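Local coordinates for protein (soluble lytic transglycosylase SLT70) (Escherichia coli, PDB 1QSA), which cleaves the glycosidic bond between N-acetylmuramic acid and N-acetylglucosamine in peptidoglycan, forming a 1,6-anhydro bond in the N-acetylmuramic acid residue, at residues 35-40 / 386-391; 395-399 / 482-486. Numbering follows the deposited sequence.

Interaction 1. Residues 35-40 / 386-391. With SO4 (sulfate ion), chain C.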
# COMPACT_ATOMS: atom_id res chain seq x y z
N TYR A 35 -10.65 3.60 -35.09
CA TYR A 35 -10.37 2.56 -34.08
C TYR A 35 -10.36 3.22 -32.69
O TYR A 35 -9.79 4.31 -32.53
CB TYR A 35 -9.02 1.93 -34.38
CG TYR A 35 -8.68 0.78 -33.45
CD1 TYR A 35 -9.51 -0.35 -33.38
CD2 TYR A 35 -7.55 0.81 -32.64
CE1 TYR A 35 -9.22 -1.41 -32.52
CE2 TYR A 35 -7.24 -0.24 -31.78
CZ TYR A 35 -8.08 -1.35 -31.71
OH TYR A 35 -7.77 -2.35 -30.83
N PRO A 36 -11.00 2.59 -31.67
CA PRO A 36 -11.03 3.19 -30.33
C PRO A 36 -9.70 3.65 -29.76
O PRO A 36 -9.66 4.66 -29.05
CB PRO A 36 -11.67 2.10 -29.46
CG PRO A 36 -12.65 1.45 -30.43
CD PRO A 36 -11.84 1.38 -31.73
N LEU A 37 -8.62 2.92 -30.07
CA LEU A 37 -7.32 3.31 -29.53
C LEU A 37 -6.52 4.32 -30.37
O LEU A 37 -5.37 4.62 -30.04
CB LEU A 37 -6.47 2.08 -29.18
CG LEU A 37 -7.14 1.06 -28.24
CD1 LEU A 37 -6.13 -0.02 -27.85
CD2 LEU A 37 -7.68 1.72 -26.98
N TYR A 38 -7.13 4.91 -31.39
CA TYR A 38 -6.44 5.91 -32.20
C TYR A 38 -5.86 7.05 -31.33
O TYR A 38 -4.73 7.48 -31.57
CB TYR A 38 -7.37 6.47 -33.29
CG TYR A 38 -6.68 7.46 -34.19
CD1 TYR A 38 -5.76 7.03 -35.17
CD2 TYR A 38 -6.91 8.81 -34.04
CE1 TYR A 38 -5.09 7.96 -35.97
CE2 TYR A 38 -6.25 9.75 -34.84
CZ TYR A 38 -5.35 9.32 -35.79
OH TYR A 38 -4.69 10.27 -36.54
N PRO A 39 -6.58 7.51 -30.28
CA PRO A 39 -6.01 8.59 -29.45
C PRO A 39 -4.65 8.21 -28.84
O PRO A 39 -3.81 9.08 -28.60
CB PRO A 39 -7.08 8.80 -28.37
CG PRO A 39 -8.35 8.50 -29.10
CD PRO A 39 -7.98 7.25 -29.89
N TYR A 40 -4.44 6.92 -28.55
CA TYR A 40 -3.15 6.47 -28.02
C TYR A 40 -2.05 6.62 -29.07
O TYR A 40 -0.90 6.91 -28.73
CB TYR A 40 -3.23 5.04 -27.50
CG TYR A 40 -3.94 4.92 -26.17
CD1 TYR A 40 -3.23 5.04 -24.97
CD2 TYR A 40 -5.31 4.68 -26.11
CE1 TYR A 40 -3.88 4.93 -23.74
CE2 TYR A 40 -5.97 4.56 -24.87
CZ TYR A 40 -5.24 4.69 -23.69
OH TYR A 40 -5.86 4.60 -22.47
N ALA A 386 -15.42 1.46 -25.01
CA ALA A 386 -14.85 0.86 -26.21
C ALA A 386 -13.32 0.81 -26.10
O ALA A 386 -12.70 -0.15 -26.55
CB ALA A 386 -15.28 1.63 -27.45
N ARG A 387 -12.70 1.83 -25.49
CA ARG A 387 -11.24 1.81 -25.32
C ARG A 387 -10.86 0.71 -24.32
O ARG A 387 -9.91 -0.02 -24.54
CB ARG A 387 -10.70 3.16 -24.85
CG ARG A 387 -10.85 4.28 -25.89
CD ARG A 387 -9.91 5.44 -25.62
NE ARG A 387 -10.21 6.11 -24.37
CZ ARG A 387 -11.15 7.04 -24.20
NH1 ARG A 387 -11.91 7.42 -25.22
NH2 ARG A 387 -11.33 7.58 -23.01
N VAL A 388 -11.64 0.59 -23.25
CA VAL A 388 -11.38 -0.44 -22.23
C VAL A 388 -11.42 -1.82 -22.87
O VAL A 388 -10.52 -2.64 -22.66
CB VAL A 388 -12.41 -0.36 -21.07
CG1 VAL A 388 -12.28 -1.60 -20.14
CG2 VAL A 388 -12.16 0.92 -20.26
N ARG A 389 -12.43 -2.05 -23.72
CA ARG A 389 -12.57 -3.33 -24.41
C ARG A 389 -11.33 -3.65 -25.25
O ARG A 389 -10.80 -4.76 -25.18
CB ARG A 389 -13.82 -3.31 -25.29
CG ARG A 389 -13.99 -4.57 -26.15
CD ARG A 389 -15.25 -4.47 -27.02
NE ARG A 389 -15.39 -5.65 -27.89
CZ ARG A 389 -16.16 -5.71 -28.98
NH1 ARG A 389 -16.89 -4.66 -29.37
NH2 ARG A 389 -16.20 -6.83 -29.69
N GLU A 390 -10.84 -2.67 -26.01
CA GLU A 390 -9.65 -2.90 -26.83
C GLU A 390 -8.43 -3.16 -25.98
O GLU A 390 -7.65 -4.05 -26.28
CB GLU A 390 -9.39 -1.72 -27.78
CG GLU A 390 -10.45 -1.57 -28.85
CD GLU A 390 -10.81 -2.90 -29.48
OE1 GLU A 390 -9.93 -3.48 -30.14
OE2 GLU A 390 -11.95 -3.40 -29.27
N LEU A 391 -8.25 -2.36 -24.93
CA LEU A 391 -7.09 -2.53 -24.05
C LEU A 391 -7.07 -3.92 -23.40
O LEU A 391 -6.03 -4.56 -23.36
CB LEU A 391 -7.07 -1.42 -23.00
CG LEU A 391 -6.82 -0.02 -23.57
CD1 LEU A 391 -7.15 1.03 -22.50
CD2 LEU A 391 -5.35 0.11 -24.05
S SO4 C . -13.87 -9.25 -27.97
O1 SO4 C . -13.47 -10.27 -26.98
O2 SO4 C . -15.34 -9.23 -28.11
O3 SO4 C . -13.40 -7.93 -27.51
O4 SO4 C . -13.29 -9.61 -29.27
O HOH W 1 -11.68 6.44 -28.40
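Leu-37 lies over helix 383-393 and covers the stem of Glu-390, with CG of Leu-37 3.6 Å from CB of Glu-390. CD1 of Leu-37 also meets CD2 of Leu-391 at 3.9 Å. The contact joins the N-terminal end of the alpha-superhelix to the L domain, two regions far apart in sequence. Residues 35-38 form a type I beta turn, and Leu-37 is the N-cap residue of helix 38-48. The turn brings Pro-36 against the helix: CG of Pro-36 packs on CB of Ala-386 at 4.0 Å, and CB of Pro-36 is 3.9 Å from CG of Glu-390. The CA atoms of Pro-36 and Arg-387 are 5.2 Å apart, so the backbones are close. Tyr-40 reaches CD1 of Leu-391, while its hydroxyl bonds to Glu-403. Arg-387 forms a salt bridge with the same Glu-403, which joins both segments to helix 397-408. A water receives a weak bond from NH1 of Arg-387 and donates to O of Pro-36. Glu-390 is buried, and its charge is met by a salt bridge to Arg-7 of helix 3-18. It also accepts a short hydrogen bond across the contact, from OH of Tyr-35 to OE1 of Glu-390, at 2.5 Å.

Interaction 2. Residues 395-399 / 482-486. With SO4 (sulfate ion), chain E.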
# COMPACT_ATOMS: atom_id res chain seq x y z
N ASN A 395 -4.51 -7.36 -23.73
CA ASN A 395 -3.90 -7.70 -22.44
C ASN A 395 -3.06 -6.56 -21.86
O ASN A 395 -1.99 -6.78 -21.27
CB ASN A 395 -3.09 -9.00 -22.56
CG ASN A 395 -3.95 -10.18 -22.96
OD1 ASN A 395 -4.95 -10.47 -22.32
ND2 ASN A 395 -3.62 -10.82 -24.07
N LEU A 396 -3.51 -5.33 -22.09
CA LEU A 396 -2.84 -4.13 -21.59
C LEU A 396 -3.58 -3.75 -20.31
O LEU A 396 -4.17 -2.68 -20.21
CB LEU A 396 -2.92 -3.01 -22.64
CG LEU A 396 -2.19 -3.32 -23.96
CD1 LEU A 396 -2.51 -2.29 -25.05
CD2 LEU A 396 -0.69 -3.40 -23.70
N ASP A 397 -3.52 -4.65 -19.33
CA ASP A 397 -4.24 -4.44 -18.08
C ASP A 397 -3.91 -3.17 -17.30
O ASP A 397 -4.82 -2.57 -16.72
CB ASP A 397 -4.12 -5.67 -17.17
CG ASP A 397 -4.78 -6.92 -17.78
OD1 ASP A 397 -4.24 -7.45 -18.75
OD2 ASP A 397 -5.83 -7.39 -17.27
N ASN A 398 -2.65 -2.74 -17.27
CA ASN A 398 -2.33 -1.54 -16.52
C ASN A 398 -2.92 -0.29 -17.18
O ASN A 398 -3.39 0.62 -16.49
CB ASN A 398 -0.81 -1.37 -16.36
CG ASN A 398 -0.20 -2.42 -15.46
OD1 ASN A 398 -0.82 -2.85 -14.48
ND2 ASN A 398 1.01 -2.87 -15.79
N THR A 399 -2.92 -0.29 -18.51
CA THR A 399 -3.45 0.83 -19.30
C THR A 399 -4.98 0.85 -19.15
O THR A 399 -5.59 1.90 -18.96
CB THR A 399 -3.03 0.72 -20.78
OG1 THR A 399 -1.59 0.59 -20.85
CG2 THR A 399 -3.44 1.99 -21.57
N ASN A 482 -4.80 -8.60 -11.38
CA ASN A 482 -4.16 -7.91 -12.52
C ASN A 482 -2.85 -8.67 -12.78
O ASN A 482 -1.92 -8.61 -11.98
CB ASN A 482 -3.89 -6.45 -12.17
CG ASN A 482 -3.12 -5.72 -13.25
OD1 ASN A 482 -2.72 -6.31 -14.25
ND2 ASN A 482 -2.93 -4.43 -13.06
N PRO A 483 -2.75 -9.40 -13.92
CA PRO A 483 -1.54 -10.17 -14.24
C PRO A 483 -0.31 -9.34 -14.61
O PRO A 483 0.80 -9.88 -14.68
CB PRO A 483 -1.98 -11.04 -15.42
CG PRO A 483 -2.98 -10.18 -16.13
CD PRO A 483 -3.76 -9.52 -14.99
N LYS A 484 -0.51 -8.05 -14.86
CA LYS A 484 0.58 -7.17 -15.28
C LYS A 484 1.12 -6.24 -14.20
O LYS A 484 2.04 -5.46 -14.46
CB LYS A 484 0.09 -6.33 -16.48
CG LYS A 484 -0.57 -7.16 -17.59
CD LYS A 484 0.38 -8.19 -18.17
CE LYS A 484 -0.31 -9.09 -19.20
NZ LYS A 484 0.66 -10.08 -19.76
N VAL A 485 0.58 -6.32 -12.99
CA VAL A 485 1.03 -5.41 -11.94
C VAL A 485 2.40 -5.77 -11.35
O VAL A 485 2.72 -6.95 -11.20
CB VAL A 485 -0.04 -5.26 -10.81
CG1 VAL A 485 -0.15 -6.54 -9.97
CG2 VAL A 485 0.29 -4.06 -9.91
N LYS A 486 3.23 -4.75 -11.13
CA LYS A 486 4.55 -4.94 -10.53
C LYS A 486 4.67 -3.96 -9.38
O LYS A 486 4.33 -2.78 -9.53
CB LYS A 486 5.67 -4.64 -11.52
CG LYS A 486 5.78 -5.58 -12.66
CD LYS A 486 6.92 -5.15 -13.60
CE LYS A 486 8.28 -5.21 -12.92
NZ LYS A 486 9.37 -4.77 -13.86
S SO4 E . 0.08 -2.67 -19.71
O1 SO4 E . 0.63 -3.36 -20.89
O2 SO4 E . -1.20 -2.02 -20.02
O3 SO4 E . -0.12 -3.66 -18.63
O4 SO4 E . 1.05 -1.63 -19.29
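Asn-395 has positive phi and is the C-prime residue of the Schellman motif that ends helix 383-393, and Leu-396 is the N-cap residue of helix 397-408. Facing this start is a type I beta turn, residues 482-485. The nearest CA atoms are those of Asp-397 and Lys-484, 6.2 Å apart. Asn-398 makes both hydrogen bonds of the contact. OD1 of Asn-398 accepts from ND2 of Asn-482 at 3.0 Å, and ND2 of Asn-398 donates to O of Lys-484 at 3.1 Å. OD1 of Asn-482 also accepts from N of Lys-484 at 2.9 Å, an Asx turn. The stem of Lys-484 runs along residues 395-397, with CE of Lys-484 3.5 Å from O of Asn-395, and its NZ bonds to O of Leu-521. A sulfate, probably from the crystallisation liquor, sits at the helix start. It accepts at O3 from N of Asn-398, 3.0 Å, and at O2 from N of Thr-399, 2.9 Å, as anions often do at a helix N terminus. The turn belongs to the lysozyme-like Slt domain, whose predicted catalytic Glu-478 is about 7 Å from Val-485 between side chains, so the contact joins the L domain to the catalytic domain.

From the N terminus, the chain passes residues 35-40 and then runs through a long path of helices and loops with no strand before residues 386-391 return to them. Interaction 1 thus closes a loop of 345 residues, part of the alpha-superhelix. Interaction 2 opens just after, at residues 395-399, and closes 82 residues later at 482-486. The two loops follow in series and neither nest nor cross. Their centres are about 16 Å apart. Consecutive helices 383-393 and 397-408 connect them, and the contacts touch, among other places, where CD2 of Leu-391 packs on CG2 of Thr-399 at 3.7 Å. Helix 397-408 adds to the contact with 35-40 through Thr-399 and Glu-403, and its start meets the catalytic domain.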